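Hypothetical protein SO0799 (Shewanella oneidensis, PDB 1YUD) is of unknown function but belongs to the DUF985 family of the cupin superfamily, whose jelly-roll barrel fold carries a wide range of activities. Local coordinates at residues G29-S34 with L55-E60; Q79-Y84 with G125-G130. All coordinates share one frame; numbering follows the deposited sequence.

Contact 1: G29-S34 with L55-E60; sequences GGFYRS and LLRTGE
F31 and L55 form an antiparallel hydrogen-bonded pair. F31 N donates to L55 O at 3.1 Å in a fairly straight bond (163° at the hydrogen), and L55 N returns one to F31 O at 2.8 Å. One residue back, pairing gives way to a side chain: a type I turn from R57 to E60 swings the chain round, and the E60 carboxylate takes a weak bond from the backbone, G30 N to OE2 at 3.2 Å. G30 has positive phi, a conformation that favours glycine, and its CA lies 3.6 Å from L55 O.

On the sheet face shared by F31 and L55, the two side chains lie side by side, F31 CD2 meeting L55 CD2 at 3.8 Å. Chi1 of F31 (-67°) sets CG beside the backbone N, anti to the carbonyl carbon; the CE2-CZ edge of the ring then meets one face of the R57 guanidinium, F31 CE2 lying 3.3 Å from R57 CZ, with the two planes 84° apart. Helix 14-20 touches this same group through I18 on F31, F17 on L55 and A14 on both L55 and R57.

Because the ring presents its edge and not its pi face to the cation, the F31-R57 meeting is better read as van der Waals packing than as cation-pi attraction; the polar hold here comes mainly from the backbone pair.

Contact 2: Q79-Y84 with G125-G130; sequences QSLTIY and GFSLVG
L81 meets S127 and V129 between the two facing sheets of the cupin jelly-roll barrel, while Q79, in the loop before strand 81-86, meets residues 125-127: this is a contact between sheets, with no beta bridge linking the segments. Strand 81-86 belongs to one sheet and strand 126-133 to the other.

The polar part centres on Q79. Its backbone N makes a weak hydrogen bond to F126 O, poorly angled (125°), whose shortness is not to be leaned on, and its amide NE2 reaches the same oxygen, also weakly, at 3.4 Å. A bend at chi2 (75°) places CD, and the amide beyond it brings NE2 to 3.6 Å from G125 CA. S127 OG lies close to Q79 O, but its single proton could go to F126 O instead, so that pair stays unsettled.

L81 CD2 rests against S127, 3.4 Å from its CB, while L81 CD1 packs on V129 CG2 at 3.6 Å, the two side chains crossing at a slant.

W73 of strand 71-76 touches both L81 and V129, and M121 of strand 116-121 touches L81 and S127. On the other side of strand 126-133, F126 and L128 pack on helix 14-20, and L128 also meets P107 of the second subunit.

Overall arrangement
From the N terminus, the chain passes helix 14-20 and runs out along strand 31-37; strand 50-57 brings it back, and contact 1 closes that excursion of 20 intervening residues. Only afterwards does contact 2 open with 79-84 and, after 40 intervening residues that include strands of both sheets, it is closed by 125-130. The two closures are therefore in series, neither nested nor crossed. In space they are neighbours, with centres about 9 Å apart, because strands 50-57 and 126-133 adjoin in one sheet. T58 OG1 and G125 N, 3.1 Å apart, probably hydrogen-bond between them. Contact 1 thus pairs strands within that sheet, and contact 2 ties it to the facing one.

Contact 1: G29-S34 with L55-E60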
ATOM      1  N   GLY A  29      -9.474  11.754 -13.089  1.00 59.77           N
ATOM      2  CA  GLY A  29      -8.331  12.651 -13.086  1.00 59.04           C
ATOM      3  C   GLY A  29      -7.059  11.879 -12.769  1.00 57.99           C
ATOM      4  O   GLY A  29      -7.103  10.671 -12.502  1.00 57.29           O
ATOM      5  N   GLY A  30      -5.924  12.570 -12.800  1.00 57.21           N
ATOM      6  CA  GLY A  30      -4.654  11.924 -12.509  1.00 56.11           C
ATOM      7  C   GLY A  30      -4.269  10.803 -13.462  1.00 56.04           C
ATOM      8  O   GLY A  30      -4.859  10.640 -14.535  1.00 56.30           O
ATOM      9  N   PHE A  31      -3.269  10.028 -13.053  1.00 55.61           N
ATOM     10  CA  PHE A  31      -2.753   8.909 -13.832  1.00 54.47           C
ATOM     11  C   PHE A  31      -2.790   7.615 -13.030  1.00 52.64           C
ATOM     12  O   PHE A  31      -2.644   7.633 -11.815  1.00 51.88           O
ATOM     13  CB  PHE A  31      -1.325   9.217 -14.248  1.00 57.30           C
ATOM     14  CG  PHE A  31      -1.223  10.348 -15.217  1.00 61.69           C
ATOM     15  CD1 PHE A  31      -1.616  10.179 -16.542  1.00 64.66           C
ATOM     16  CD2 PHE A  31      -0.756  11.590 -14.811  1.00 64.30           C
ATOM     17  CE1 PHE A  31      -1.544  11.233 -17.453  1.00 66.45           C
ATOM     18  CE2 PHE A  31      -0.678  12.656 -15.711  1.00 66.20           C
ATOM     19  CZ  PHE A  31      -1.074  12.472 -17.036  1.00 67.15           C
ATOM     20  N   TYR A  32      -2.971   6.487 -13.707  1.00 51.42           N
ATOM     21  CA  TYR A  32      -3.040   5.210 -13.011  1.00 51.86           C
ATOM     22  C   TYR A  32      -2.660   4.002 -13.867  1.00 52.88           C
ATOM     23  O   TYR A  32      -2.479   4.114 -15.077  1.00 53.25           O
ATOM     24  CB  TYR A  32      -4.448   5.009 -12.472  1.00 49.66           C
ATOM     25  CG  TYR A  32      -5.339   4.229 -13.399  1.00 50.12           C
ATOM     26  CD1 TYR A  32      -5.579   2.878 -13.187  1.00 49.14           C
ATOM     27  CD2 TYR A  32      -5.957   4.840 -14.482  1.00 50.61           C
ATOM     28  CE1 TYR A  32      -6.420   2.154 -14.026  1.00 48.40           C
ATOM     29  CE2 TYR A  32      -6.803   4.118 -15.338  1.00 49.61           C
ATOM     30  CZ  TYR A  32      -7.029   2.776 -15.100  1.00 48.06           C
ATOM     31  OH  TYR A  32      -7.865   2.056 -15.926  1.00 45.44           O
ATOM     32  N   ARG A  33      -2.565   2.843 -13.217  1.00 54.17           N
ATOM     33  CA  ARG A  33      -2.222   1.569 -13.860  1.00 54.16           C
ATOM     34  C   ARG A  33      -2.434   0.504 -12.795  1.00 52.48           C
ATOM     35  O   ARG A  33      -1.874   0.613 -11.707  1.00 54.33           O
ATOM     36  CB  ARG A  33      -0.742   1.547 -14.287  1.00 54.83           C
ATOM     37  CG  ARG A  33      -0.396   0.603 -15.456  1.00 58.82           C
ATOM     38  CD  ARG A  33      -0.872  -0.849 -15.281  1.00 61.73           C
ATOM     39  NE  ARG A  33      -1.543  -1.332 -16.494  1.00 65.22           N
ATOM     40  CZ  ARG A  33      -2.146  -2.516 -16.635  1.00 66.29           C
ATOM     41  NH1 ARG A  33      -2.179  -3.397 -15.635  1.00 66.49           N
ATOM     42  NH2 ARG A  33      -2.744  -2.809 -17.787  1.00 65.43           N
ATOM     43  N   SER A  34      -3.237  -0.512 -13.081  1.00 50.31           N
ATOM     44  CA  SER A  34      -3.447  -1.567 -12.101  1.00 47.87           C
ATOM     45  C   SER A  34      -2.131  -2.282 -11.900  1.00 48.15           C
ATOM     46  O   SER A  34      -1.378  -2.489 -12.843  1.00 49.11           O
ATOM     47  CB  SER A  34      -4.477  -2.561 -12.585  1.00 47.60           C
ATOM     48  OG  SER A  34      -5.660  -1.884 -12.953  1.00 51.53           O
ATOM     49  N   LEU A  55      -0.775   8.539  -9.975  1.00 47.87           N
ATOM     50  CA  LEU A  55       0.075   9.710  -9.912  1.00 50.25           C
ATOM     51  C   LEU A  55      -0.649  11.037 -10.028  1.00 51.57           C
ATOM     52  O   LEU A  55      -1.728  11.128 -10.604  1.00 52.16           O
ATOM     53  CB  LEU A  55       1.158   9.592 -10.983  1.00 50.01           C
ATOM     54  CG  LEU A  55       2.187  10.711 -10.969  1.00 50.63           C
ATOM     55  CD1 LEU A  55       3.565  10.136 -11.244  1.00 50.63           C
ATOM     56  CD2 LEU A  55       1.781  11.779 -11.979  1.00 49.26           C
ATOM     57  N   LEU A  56      -0.039  12.072  -9.466  1.00 53.96           N
ATOM     58  CA  LEU A  56      -0.621  13.402  -9.500  1.00 56.08           C
ATOM     59  C   LEU A  56       0.439  14.460  -9.808  1.00 58.51           C
ATOM     60  O   LEU A  56       1.490  14.510  -9.150  1.00 57.69           O
ATOM     61  CB  LEU A  56      -1.268  13.715  -8.155  1.00 54.87           C
ATOM     62  CG  LEU A  56      -2.657  14.333  -8.219  1.00 55.57           C
ATOM     63  CD1 LEU A  56      -3.685  13.268  -8.608  1.00 54.91           C
ATOM     64  CD2 LEU A  56      -2.990  14.930  -6.864  1.00 55.88           C
ATOM     65  N   ARG A  57       0.160  15.291 -10.815  1.00 61.33           N
ATOM     66  CA  ARG A  57       1.056  16.379 -11.208  1.00 62.14           C
ATOM     67  C   ARG A  57       0.380  17.710 -10.924  1.00 61.35           C
ATOM     68  O   ARG A  57      -0.845  17.789 -10.838  1.00 59.46           O
ATOM     69  CB  ARG A  57       1.395  16.314 -12.693  1.00 65.10           C
ATOM     70  CG  ARG A  57       2.255  15.142 -13.101  1.00 69.78           C
ATOM     71  CD  ARG A  57       2.515  15.156 -14.604  1.00 73.38           C
ATOM     72  NE  ARG A  57       1.298  15.455 -15.358  1.00 75.49           N
ATOM     73  CZ  ARG A  57       1.162  15.276 -16.668  1.00 77.43           C
ATOM     74  NH1 ARG A  57       0.014  15.586 -17.263  1.00 76.86           N
ATOM     75  NH2 ARG A  57       2.168  14.772 -17.378  1.00 77.39           N
ATOM     76  N   THR A  58       1.197  18.750 -10.806  1.00 62.07           N
ATOM     77  CA  THR A  58       0.735  20.105 -10.514  1.00 61.82           C
ATOM     78  C   THR A  58      -0.531  20.578 -11.229  1.00 61.71           C
ATOM     79  O   THR A  58      -1.155  21.552 -10.799  1.00 61.70           O
ATOM     80  CB  THR A  58       1.834  21.129 -10.787  1.00 60.89           C
ATOM     81  OG1 THR A  58       3.025  20.746 -10.092  1.00 61.94           O
ATOM     82  CG2 THR A  58       1.403  22.487 -10.296  1.00 61.04           C
ATOM     83  N   GLY A  59      -0.918  19.906 -12.308  1.00 61.09           N
ATOM     84  CA  GLY A  59      -2.124  20.313 -13.008  1.00 61.49           C
ATOM     85  C   GLY A  59      -3.301  19.394 -12.721  1.00 62.32           C
ATOM     86  O   GLY A  59      -4.452  19.692 -13.063  1.00 62.05           O
ATOM     87  N   GLU A  60      -3.011  18.271 -12.075  1.00 62.67           N
ATOM     88  CA  GLU A  60      -4.041  17.291 -11.765  1.00 61.63           C
ATOM     89  C   GLU A  60      -4.444  17.199 -10.281  1.00 60.35           C
ATOM     90  O   GLU A  60      -3.638  17.430  -9.370  1.00 58.25           O
ATOM     91  CB  GLU A  60      -3.586  15.907 -12.269  1.00 62.31           C
ATOM     92  CG  GLU A  60      -3.560  15.745 -13.789  1.00 62.61           C
ATOM     93  CD  GLU A  60      -4.951  15.546 -14.379  1.00 65.53           C
ATOM     94  OE1 GLU A  60      -5.851  16.362 -14.068  1.00 67.44           O
ATOM     95  OE2 GLU A  60      -5.153  14.580 -15.155  1.00 64.99           O
TER

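Contact 2: Q79-Y84 with G125-G130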
ATOM      1  N   GLN A  79       4.891  14.267  -3.395  1.00 45.65           N
ATOM      2  CA  GLN A  79       4.308  15.324  -2.573  1.00 47.00           C
ATOM      3  C   GLN A  79       3.129  14.925  -1.708  1.00 46.74           C
ATOM      4  O   GLN A  79       2.125  14.436  -2.205  1.00 46.48           O
ATOM      5  CB  GLN A  79       3.857  16.499  -3.464  1.00 48.75           C
ATOM      6  CG  GLN A  79       4.567  17.813  -3.203  1.00 48.09           C
ATOM      7  CD  GLN A  79       5.954  17.814  -3.761  1.00 48.45           C
ATOM      8  OE1 GLN A  79       6.826  18.558  -3.308  1.00 51.37           O
ATOM      9  NE2 GLN A  79       6.174  16.982  -4.767  1.00 51.44           N
ATOM     10  N   SER A  80       3.243  15.183  -0.410  1.00 48.35           N
ATOM     11  CA  SER A  80       2.169  14.867   0.518  1.00 50.61           C
ATOM     12  C   SER A  80       0.853  15.333  -0.101  1.00 51.18           C
ATOM     13  O   SER A  80       0.799  16.403  -0.701  1.00 53.13           O
ATOM     14  CB  SER A  80       2.385  15.606   1.830  1.00 51.37           C
ATOM     15  OG  SER A  80       1.850  16.912   1.726  1.00 51.74           O
ATOM     16  N   LEU A  81      -0.201  14.533   0.038  1.00 52.02           N
ATOM     17  CA  LEU A  81      -1.509  14.889  -0.520  1.00 52.15           C
ATOM     18  C   LEU A  81      -2.463  15.347   0.576  1.00 52.06           C
ATOM     19  O   LEU A  81      -2.051  15.670   1.689  1.00 53.42           O
ATOM     20  CB  LEU A  81      -2.119  13.686  -1.251  1.00 51.68           C
ATOM     21  CG  LEU A  81      -1.187  12.961  -2.227  1.00 52.20           C
ATOM     22  CD1 LEU A  81      -1.927  11.805  -2.860  1.00 53.42           C
ATOM     23  CD2 LEU A  81      -0.703  13.908  -3.298  1.00 51.88           C
ATOM     24  N   THR A  82      -3.746  15.373   0.260  1.00 51.43           N
ATOM     25  CA  THR A  82      -4.739  15.772   1.234  1.00 50.48           C
ATOM     26  C   THR A  82      -6.033  15.178   0.769  1.00 50.98           C
ATOM     27  O   THR A  82      -6.495  15.462  -0.330  1.00 51.65           O
ATOM     28  CB  THR A  82      -4.866  17.288   1.311  1.00 50.10           C
ATOM     29  OG1 THR A  82      -3.597  17.839   1.677  1.00 52.28           O
ATOM     30  CG2 THR A  82      -5.898  17.688   2.352  1.00 49.96           C
ATOM     31  N   ILE A  83      -6.609  14.320   1.596  1.00 51.34           N
ATOM     32  CA  ILE A  83      -7.851  13.680   1.223  1.00 51.12           C
ATOM     33  C   ILE A  83      -9.009  14.480   1.777  1.00 51.92           C
ATOM     34  O   ILE A  83      -9.174  14.599   2.988  1.00 53.34           O
ATOM     35  CB  ILE A  83      -7.929  12.255   1.780  1.00 51.15           C
ATOM     36  CG1 ILE A  83      -6.583  11.543   1.596  1.00 50.89           C
ATOM     37  CG2 ILE A  83      -9.046  11.502   1.098  1.00 49.08           C
ATOM     38  CD1 ILE A  83      -6.250  11.213   0.177  1.00 50.06           C
ATOM     39  N   TYR A  84      -9.806  15.046   0.885  1.00 52.17           N
ATOM     40  CA  TYR A  84     -10.958  15.811   1.301  1.00 51.95           C
ATOM     41  C   TYR A  84     -12.131  14.851   1.192  1.00 53.79           C
ATOM     42  O   TYR A  84     -12.413  14.319   0.120  1.00 52.04           O
ATOM     43  CB  TYR A  84     -11.149  17.027   0.388  1.00 51.35           C
ATOM     44  CG  TYR A  84      -9.935  17.933   0.299  1.00 49.80           C
ATOM     45  CD1 TYR A  84      -8.809  17.548  -0.411  1.00 47.93           C
ATOM     46  CD2 TYR A  84      -9.917  19.174   0.930  1.00 48.30           C
ATOM     47  CE1 TYR A  84      -7.693  18.369  -0.499  1.00 49.94           C
ATOM     48  CE2 TYR A  84      -8.806  20.008   0.851  1.00 48.78           C
ATOM     49  CZ  TYR A  84      -7.688  19.602   0.130  1.00 50.22           C
ATOM     50  OH  TYR A  84      -6.573  20.429   0.025  1.00 48.73           O
ATOM     51  N   GLY A 125       4.672  19.622  -7.737  1.00 71.18           N
ATOM     52  CA  GLY A 125       5.594  18.524  -7.942  1.00 69.09           C
ATOM     53  C   GLY A 125       4.784  17.318  -8.361  1.00 67.65           C
ATOM     54  O   GLY A 125       3.769  17.473  -9.049  1.00 68.16           O
ATOM     55  N   PHE A 126       5.204  16.122  -7.959  1.00 64.86           N
ATOM     56  CA  PHE A 126       4.454  14.926  -8.332  1.00 63.07           C
ATOM     57  C   PHE A 126       4.118  14.061  -7.122  1.00 61.61           C
ATOM     58  O   PHE A 126       4.666  14.251  -6.032  1.00 61.70           O
ATOM     59  CB  PHE A 126       5.256  14.077  -9.303  1.00 61.90           C
ATOM     60  CG  PHE A 126       6.423  13.401  -8.666  1.00 61.04           C
ATOM     61  CD1 PHE A 126       7.562  14.124  -8.337  1.00 60.46           C
ATOM     62  CD2 PHE A 126       6.378  12.042  -8.378  1.00 60.08           C
ATOM     63  CE1 PHE A 126       8.648  13.507  -7.732  1.00 60.54           C
ATOM     64  CE2 PHE A 126       7.451  11.416  -7.775  1.00 60.98           C
ATOM     65  CZ  PHE A 126       8.592  12.151  -7.453  1.00 61.63           C
ATOM     66  N   SER A 127       3.228  13.093  -7.328  1.00 58.31           N
ATOM     67  CA  SER A 127       2.855  12.184  -6.255  1.00 53.47           C
ATOM     68  C   SER A 127       2.399  10.817  -6.723  1.00 51.55           C
ATOM     69  O   SER A 127       1.349  10.669  -7.355  1.00 49.55           O
ATOM     70  CB  SER A 127       1.781  12.808  -5.389  1.00 51.82           C
ATOM     71  OG  SER A 127       2.343  13.853  -4.640  1.00 51.92           O
ATOM     72  N   LEU A 128       3.230   9.823  -6.418  1.00 50.39           N
ATOM     73  CA  LEU A 128       2.948   8.435  -6.740  1.00 47.49           C
ATOM     74  C   LEU A 128       2.253   7.919  -5.485  1.00 45.60           C
ATOM     75  O   LEU A 128       2.701   8.172  -4.360  1.00 42.84           O
ATOM     76  CB  LEU A 128       4.241   7.650  -6.983  1.00 47.32           C
ATOM     77  CG  LEU A 128       3.939   6.197  -7.367  1.00 48.13           C
ATOM     78  CD1 LEU A 128       3.229   6.196  -8.698  1.00 48.09           C
ATOM     79  CD2 LEU A 128       5.206   5.363  -7.430  1.00 48.37           C
ATOM     80  N   VAL A 129       1.172   7.181  -5.686  1.00 43.46           N
ATOM     81  CA  VAL A 129       0.379   6.688  -4.582  1.00 41.64           C
ATOM     82  C   VAL A 129      -0.166   5.287  -4.828  1.00 43.08           C
ATOM     83  O   VAL A 129      -0.468   4.910  -5.967  1.00 42.52           O
ATOM     84  CB  VAL A 129      -0.791   7.668  -4.339  1.00 39.73           C
ATOM     85  CG1 VAL A 129      -2.111   6.938  -4.227  1.00 35.51           C
ATOM     86  CG2 VAL A 129      -0.499   8.503  -3.129  1.00 40.37           C
ATOM     87  N   GLY A 130      -0.292   4.517  -3.751  1.00 43.11           N
ATOM     88  CA  GLY A 130      -0.832   3.177  -3.878  1.00 42.46           C
ATOM     89  C   GLY A 130      -2.266   3.168  -3.393  1.00 42.16           C
ATOM     90  O   GLY A 130      -2.557   3.673  -2.312  1.00 43.34           O
TER